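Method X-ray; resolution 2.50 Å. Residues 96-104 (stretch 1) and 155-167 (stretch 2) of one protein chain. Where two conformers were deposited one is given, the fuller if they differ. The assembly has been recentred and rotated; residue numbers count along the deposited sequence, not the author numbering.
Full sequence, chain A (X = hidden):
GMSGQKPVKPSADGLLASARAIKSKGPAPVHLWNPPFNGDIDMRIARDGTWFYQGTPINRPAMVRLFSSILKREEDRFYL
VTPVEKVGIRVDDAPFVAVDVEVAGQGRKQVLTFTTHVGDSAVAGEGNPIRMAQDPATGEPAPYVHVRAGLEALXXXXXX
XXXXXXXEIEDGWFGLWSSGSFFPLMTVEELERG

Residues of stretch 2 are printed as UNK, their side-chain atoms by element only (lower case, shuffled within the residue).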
ATOM      1  N   PHE A  96      -0.692  -2.610  -1.559  1.00 24.85           N
ATOM      2  CA  PHE A  96      -1.840  -2.526  -0.638  1.00 25.12           C
ATOM      3  C   PHE A  96      -2.930  -1.590  -1.121  1.00 24.78           C
ATOM      4  O   PHE A  96      -2.691  -0.710  -1.943  1.00 27.41           O
ATOM      5  CB  PHE A  96      -1.387  -2.059   0.728  1.00 26.65           C
ATOM      6  CG  PHE A  96      -0.330  -2.925   1.361  1.00 26.29           C
ATOM      7  CD1 PHE A  96      -0.616  -4.217   1.748  1.00 23.89           C
ATOM      8  CD2 PHE A  96       0.922  -2.410   1.634  1.00 28.36           C
ATOM      9  CE1 PHE A  96       0.334  -4.988   2.362  1.00 28.18           C
ATOM     10  CE2 PHE A  96       1.890  -3.180   2.255  1.00 28.26           C
ATOM     11  CZ  PHE A  96       1.590  -4.482   2.618  1.00 29.12           C
ATOM     12  N   VAL A  97      -4.129  -1.808  -0.620  1.00 23.25           N
ATOM     13  CA  VAL A  97      -5.207  -0.882  -0.783  1.00 25.58           C
ATOM     14  C   VAL A  97      -5.588  -0.363   0.601  1.00 26.46           C
ATOM     15  O   VAL A  97      -5.795  -1.153   1.506  1.00 27.91           O
ATOM     16  CB  VAL A  97      -6.437  -1.541  -1.431  1.00 27.25           C
ATOM     17  CG1 VAL A  97      -7.664  -0.661  -1.240  1.00 19.33           C
ATOM     18  CG2 VAL A  97      -6.178  -1.823  -2.933  1.00 25.01           C
ATOM     19  N   ALA A  98      -5.669   0.960   0.746  1.00 26.82           N
ATOM     20  CA  ALA A  98      -6.202   1.610   1.948  1.00 27.61           C
ATOM     21  C   ALA A  98      -7.724   1.562   1.890  1.00 27.68           C
ATOM     22  O   ALA A  98      -8.324   2.149   0.982  1.00 29.93           O
ATOM     23  CB  ALA A  98      -5.726   3.087   2.042  1.00 24.37           C
ATOM     24  N   VAL A  99      -8.344   0.883   2.849  1.00 25.45           N
ATOM     25  CA  VAL A  99      -9.799   0.716   2.847  1.00 26.42           C
ATOM     26  C   VAL A  99     -10.535   1.531   3.889  1.00 28.53           C
ATOM     27  O   VAL A  99     -11.757   1.568   3.895  1.00 31.40           O
ATOM     28  CB  VAL A  99     -10.190  -0.742   3.063  1.00 26.79           C
ATOM     29  CG1 VAL A  99      -9.672  -1.596   1.871  1.00 23.63           C
ATOM     30  CG2 VAL A  99      -9.682  -1.233   4.439  1.00 20.90           C
ATOM     31  N   ASP A 100      -9.803   2.182   4.771  1.00 30.68           N
ATOM     32  CA  ASP A 100     -10.409   3.003   5.798  1.00 32.16           C
ATOM     33  C   ASP A 100      -9.498   4.169   6.140  1.00 31.18           C
ATOM     34  O   ASP A 100      -8.280   4.060   6.056  1.00 29.40           O
ATOM     35  CB  ASP A 100     -10.678   2.157   7.043  1.00 35.47           C
ATOM     36  CG  ASP A 100     -11.800   2.703   7.881  1.00 40.45           C
ATOM     37  OD1 ASP A 100     -12.560   3.538   7.355  1.00 45.29           O
ATOM     38  OD2 ASP A 100     -11.929   2.295   9.057  1.00 46.54           O
ATOM     39  N   VAL A 101     -10.091   5.299   6.496  1.00 32.46           N
ATOM     40  CA  VAL A 101      -9.321   6.429   6.989  1.00 31.17           C
ATOM     41  C   VAL A 101     -10.096   6.992   8.159  1.00 32.69           C
ATOM     42  O   VAL A 101     -11.324   7.060   8.123  1.00 33.96           O
ATOM     43  CB  VAL A 101      -9.075   7.523   5.915  1.00 30.69           C
ATOM     44  CG1 VAL A 101     -10.385   7.992   5.290  1.00 31.09           C
ATOM     45  CG2 VAL A 101      -8.328   8.706   6.525  1.00 28.98           C
ATOM     46  N   GLU A 102      -9.345   7.397   9.182  0.50 32.42           N
ATOM     47  CA  GLU A 102      -9.861   7.935  10.433  0.50 31.65           C
ATOM     48  C   GLU A 102      -9.236   9.333  10.619  0.50 31.59           C
ATOM     49  O   GLU A 102      -8.016   9.483  10.436  0.50 31.39           O
ATOM     50  CB  GLU A 102      -9.431   6.988  11.567  0.50 30.37           C
ATOM     51  CG  GLU A 102      -9.702   7.476  12.985  0.50 28.65           C
ATOM     52  CD  GLU A 102      -8.498   7.312  13.918  0.50 25.62           C
ATOM     53  OE1 GLU A 102      -8.146   6.151  14.261  0.50 14.96           O
ATOM     54  OE2 GLU A 102      -7.932   8.359  14.313  0.50 16.75           O
ATOM     55  N   VAL A 103     -10.040  10.349  10.953  1.00 30.24           N
ATOM     56  CA  VAL A 103      -9.480  11.687  11.238  1.00 30.13           C
ATOM     57  C   VAL A 103      -9.456  11.961  12.730  1.00 28.30           C
ATOM     58  O   VAL A 103     -10.358  11.564  13.454  1.00 26.37           O
ATOM     59  CB  VAL A 103     -10.306  12.875  10.708  1.00 32.40           C
ATOM     60  CG1 VAL A 103      -9.365  13.868  10.032  1.00 33.32           C
ATOM     61  CG2 VAL A 103     -11.438  12.451   9.806  1.00 34.69           C
ATOM     62  N   ALA A 104      -8.447  12.680  13.187  1.00 26.69           N
ATOM     63  CA  ALA A 104      -8.473  13.209  14.542  1.00 25.18           C
ATOM     64  C   ALA A 104      -8.015  14.630  14.427  1.00 24.35           C
ATOM     65  O   ALA A 104      -7.295  14.980  13.495  1.00 23.74           O
ATOM     66  CB  ALA A 104      -7.562  12.419  15.457  1.00 23.74           C
ATOM     67  N   UNK A 155      -5.260   4.446  -2.201  1.00 25.36           N
ATOM     68  CA  UNK A 155      -6.431   4.859  -1.423  1.00 27.37           C
ATOM     69  C   UNK A 155      -7.689   4.554  -2.248  1.00 26.19           C
ATOM     70  O   UNK A 155      -7.803   5.033  -3.365  1.00 26.26           O
ATOM     71  c   UNK A 155      -5.141   6.591  -0.103  1.00 25.86           C
ATOM     72  c   UNK A 155      -4.668   8.008  -0.090  1.00 27.81           C
ATOM     73  c   UNK A 155      -7.560   6.863  -0.342  1.00 24.19           C
ATOM     74  c   UNK A 155      -6.324   6.368  -1.043  1.00 27.07           C
ATOM     75  N   UNK A 156      -8.599   3.736  -1.711  1.00 27.73           N
ATOM     76  CA  UNK A 156      -9.812   3.301  -2.456  1.00 30.12           C
ATOM     77  C   UNK A 156     -10.860   4.417  -2.534  1.00 30.92           C
ATOM     78  O   UNK A 156     -10.737   5.418  -1.841  1.00 31.19           O
ATOM     79  o   UNK A 156     -11.204   3.416  -0.045  1.00 37.61           O
ATOM     80  c   UNK A 156     -10.418   2.021  -1.851  1.00 29.69           C
ATOM     81  o   UNK A 156     -11.750   1.303   0.047  1.00 32.54           O
ATOM     82  c   UNK A 156     -11.172   2.266  -0.524  1.00 34.19           C
ATOM     83  N   UNK A 157     -11.883   4.233  -3.374  1.00 34.26           N
ATOM     84  CA  UNK A 157     -12.905   5.278  -3.658  1.00 35.14           C
ATOM     85  C   UNK A 157     -13.578   5.759  -2.391  1.00 32.81           C
ATOM     86  O   UNK A 157     -13.635   6.954  -2.124  1.00 30.95           O
ATOM     87  c   UNK A 157     -13.519   4.112  -5.945  1.00 44.64           C
ATOM     88  n   UNK A 157     -12.643   8.265  -8.210  1.00 53.50           N
ATOM     89  c   UNK A 157     -12.122   7.227  -7.561  1.00 52.64           C
ATOM     90  n   UNK A 157     -12.863   6.126  -7.376  1.00 51.52           N
ATOM     91  c   UNK A 157     -12.410   4.903  -6.689  1.00 48.87           C
ATOM     92  n   UNK A 157     -10.878   7.315  -7.098  1.00 52.12           N
ATOM     93  c   UNK A 157     -14.001   4.786  -4.633  1.00 38.94           C
ATOM     94  N   UNK A 158     -14.086   4.827  -1.603  1.00 33.00           N
ATOM     95  CA  UNK A 158     -14.790   5.208  -0.393  1.00 35.53           C
ATOM     96  C   UNK A 158     -13.896   6.126   0.469  1.00 34.55           C
ATOM     97  O   UNK A 158     -14.322   7.217   0.855  1.00 33.65           O
ATOM     98  c   UNK A 158     -16.095   4.344   1.631  1.00 40.89           C
ATOM     99  n   UNK A 158     -18.132   1.731   3.642  1.00 43.02           N
ATOM    100  c   UNK A 158     -15.291   3.982   0.386  1.00 36.66           C
ATOM    101  c   UNK A 158     -17.249   3.361   1.966  1.00 43.79           C
ATOM    102  c   UNK A 158     -16.882   2.278   2.988  1.00 45.17           C
ATOM    103  N   UNK A 159     -12.661   5.710   0.740  1.00 32.90           N
ATOM    104  CA  UNK A 159     -11.738   6.541   1.529  1.00 32.82           C
ATOM    105  C   UNK A 159     -11.360   7.859   0.797  1.00 33.12           C
ATOM    106  O   UNK A 159     -11.278   8.929   1.419  1.00 31.31           O
ATOM    107  o   UNK A 159     -10.838   4.448   2.421  1.00 35.94           O
ATOM    108  c   UNK A 159     -10.495   5.749   1.928  1.00 33.56           C
ATOM    109  N   UNK A 160     -11.191   7.805  -0.518  1.00 31.56           N
ATOM    110  CA  UNK A 160     -10.869   9.006  -1.259  1.00 32.75           C
ATOM    111  C   UNK A 160     -11.957  10.064  -1.126  1.00 33.79           C
ATOM    112  O   UNK A 160     -11.695  11.237  -0.899  1.00 33.39           O
ATOM    113  c   UNK A 160      -9.046  10.483  -3.397  1.00 38.71           C
ATOM    114  c   UNK A 160     -10.648   8.685  -2.726  1.00 33.81           C
ATOM    115  c   UNK A 160     -11.190  10.412  -4.458  1.00 38.66           C
ATOM    116  c   UNK A 160      -9.607  12.117  -5.077  1.00 38.00           C
ATOM    117  c   UNK A 160     -10.852  11.530  -5.223  1.00 37.58           C
ATOM    118  c   UNK A 160     -10.289   9.878  -3.546  1.00 36.01           C
ATOM    119  c   UNK A 160      -8.700  11.605  -4.161  1.00 39.15           C
ATOM    120  N   UNK A 161     -13.199   9.658  -1.266  1.00 36.72           N
ATOM    121  CA  UNK A 161     -14.262  10.635  -1.253  1.00 36.67           C
ATOM    122  C   UNK A 161     -14.444  11.225   0.134  1.00 35.70           C
ATOM    123  O   UNK A 161     -14.714  12.410   0.270  1.00 37.26           O
ATOM    124  c   UNK A 161     -15.491   9.048  -4.241  1.00 41.99           C
ATOM    125  c   UNK A 161     -15.123  11.548  -5.402  1.00 44.63           C
ATOM    126  c   UNK A 161     -15.431  10.166  -3.418  1.00 41.96           C
ATOM    127  c   UNK A 161     -15.378   9.177  -5.641  1.00 42.25           C
ATOM    128  c   UNK A 161     -15.526  10.060  -1.903  1.00 38.89           C
ATOM    129  c   UNK A 161     -15.239  11.415  -4.024  1.00 43.89           C
ATOM    130  c   UNK A 161     -15.193  10.437  -6.203  1.00 42.78           C
ATOM    131  o   UNK A 161     -15.074  10.632  -7.556  1.00 42.90           O
ATOM    132  N   UNK A 162     -14.198  10.445   1.174  1.00 35.70           N
ATOM    133  CA  UNK A 162     -14.182  11.003   2.525  1.00 37.70           C
ATOM    134  C   UNK A 162     -13.025  11.986   2.730  1.00 34.73           C
ATOM    135  O   UNK A 162     -13.175  12.954   3.448  1.00 37.60           O
ATOM    136  n   UNK A 162     -14.086   8.175   8.062  1.00 53.56           N
ATOM    137  c   UNK A 162     -14.339   7.589   6.886  1.00 53.71           C
ATOM    138  c   UNK A 162     -15.186   7.815   4.550  1.00 44.60           C
ATOM    139  n   UNK A 162     -14.865   8.311   5.895  1.00 50.90           N
ATOM    140  c   UNK A 162     -14.132   9.895   3.575  1.00 38.81           C
ATOM    141  c   UNK A 162     -15.383   8.990   3.586  1.00 42.75           C
ATOM    142  n   UNK A 162     -14.065   6.294   6.723  1.00 56.39           N
ATOM    143  N   UNK A 163     -11.881  11.743   2.102  1.00 31.80           N
ATOM    144  CA  UNK A 163     -10.758  12.680   2.155  1.00 29.76           C
ATOM    145  C   UNK A 163     -11.051  14.000   1.413  1.00 28.43           C
ATOM    146  O   UNK A 163     -10.668  15.060   1.864  1.00 28.17           O
ATOM    147  c   UNK A 163      -7.415  10.632   1.725  1.00 27.00           C
ATOM    148  c   UNK A 163      -9.488  12.051   1.593  1.00 28.72           C
ATOM    149  c   UNK A 163      -8.548  11.396   3.856  1.00 27.50           C
ATOM    150  c   UNK A 163      -8.758  10.972   2.398  1.00 30.42           C
ATOM    151  N   UNK A 164     -11.753  13.957   0.294  1.00 27.67           N
ATOM    152  CA  UNK A 164     -12.126  15.205  -0.368  1.00 27.43           C
ATOM    153  C   UNK A 164     -12.783  16.160   0.613  1.00 28.21           C
ATOM    154  O   UNK A 164     -12.553  17.354   0.551  1.00 32.12           O
ATOM    155 se   UNK A 164     -11.107  15.118  -3.585  0.75 30.02          SE
ATOM    156  c   UNK A 164     -12.392  16.546  -4.111  1.00 14.63           C
ATOM    157  c   UNK A 164     -13.079  14.957  -1.535  1.00 26.27           C
ATOM    158  c   UNK A 164     -12.478  14.141  -2.670  1.00 25.56           C
ATOM    159  N   UNK A 165     -13.593  15.633   1.521  1.00 27.29           N
ATOM    160  CA  UNK A 165     -14.326  16.458   2.476  1.00 26.83           C
ATOM    161  C   UNK A 165     -13.457  16.950   3.646  1.00 24.44           C
ATOM    162  O   UNK A 165     -13.933  17.682   4.512  1.00 21.67           O
ATOM    163  c   UNK A 165     -16.550  15.335   1.962  1.00 30.45           C
ATOM    164  o   UNK A 165     -16.812  16.201   1.122  1.00 32.11           O
ATOM    165  c   UNK A 165     -15.522  15.669   3.026  1.00 28.43           C
ATOM    166  o   UNK A 165     -17.111  14.209   1.975  1.00 38.36           O
ATOM    167  N   UNK A 166     -12.194  16.535   3.673  1.00 23.34           N
ATOM    168  CA  UNK A 166     -11.264  16.933   4.718  1.00 23.02           C
ATOM    169  C   UNK A 166     -10.081  17.643   4.106  1.00 22.20           C
ATOM    170  O   UNK A 166      -9.071  17.862   4.764  1.00 20.49           O
ATOM    171  c   UNK A 166     -12.457  16.062   7.401  1.00 19.66           C
ATOM    172  c   UNK A 166     -10.810  15.710   5.530  1.00 24.16           C
ATOM    173  c   UNK A 166     -11.946  15.082   6.362  1.00 25.99           C
ATOM    174  c   UNK A 166     -11.505  13.790   7.024  1.00 24.29           C
ATOM    175  N   UNK A 167     -10.234  18.044   2.848  1.00 23.11           N
ATOM    176  CA  UNK A 167      -9.162  18.707   2.118  1.00 23.29           C
ATOM    177  C   UNK A 167      -9.082  20.189   2.375  1.00 22.60           C
ATOM    178  O   UNK A 167      -9.945  20.781   3.001  1.00 20.62           O
TER

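Position 155 carries four carbons, forked at the first, one arm two carbons long: Ile155. It pairs with Ala98 in a parallel bridge, and its CG1 lies 4.1 Å from Ala98 CB on the same sheet face; a beta-branched side chain suits an extended, buried strand.

Position 156 has two carbons, the second bearing two oxygens. Its backbone N donates to Ala98 O at 3.1 Å, and its CB packs 3.9 Å from Val97 CG1. This is Asp156, the N-cap: its OD1 accepts from the N of position 159 at 2.8 Å, satisfying an amide that has no helical partner.

At position 157, three carbons, a nitrogen and a carbon with two more nitrogens spell Arg157, which points away from the strand; a long charged chain is easily accommodated there, in the open. Position 158, four carbons in a row ending in nitrogen, is Lys158, also exposed and leaving the strand untouched.

Position 159 has one carbon and one oxygen, the oxygen 3.3 Å from Val99 C and the CB 4.0 Å from Val101 CG1. It is Ser159, small enough for the helix to lie close to the strand; its OG donates to Asp156 OD1 at 2.7 Å, reinforcing the cap.

Position 160, one carbon and a six-carbon ring, is Phe160, buried on a side of the helix turned from the strand. Position 161 adds an oxygen to such a ring: Tyr161, exposed and out of the strand's reach.

Position 162 repeats the pattern of three carbons, a nitrogen and a carbon with two nitrogens, but points toward the strand. This is Arg162. Its NH1 forms a salt bridge with Asp100 OD1 at 3.2 Å, including a weak hydrogen bond, while Val101 CG1 lies over one guanidinium face.

Position 163, four carbons forked at the second, sets a terminal carbon against Val101. It is Leu163, whose CD2 reaches Val101 CG2 at 3.8 Å, an apolar match in a buried setting.

Position 164, unbranched with a selenium between carbons, is selenomethionine, Met164, beginning a type I turn. Position 165, two carbons and two oxygens, is Asp165, exposed and beyond the strand. Position 166, again four carbons forked at the second, is Leu166; its CD1 meets Val103 CG2 at a tight 3.1 Å. Position 167, without side-chain atoms, is Gly167, ending the turn.

The contact thus begins as a backbone bridge, turns at the cap into a helix crossing the strand at 34°, and continues through Val101 and Val103, with the salt bridge at its exposed margin.

Stretch 2 (155-167) IDRKSFYRLMDLG
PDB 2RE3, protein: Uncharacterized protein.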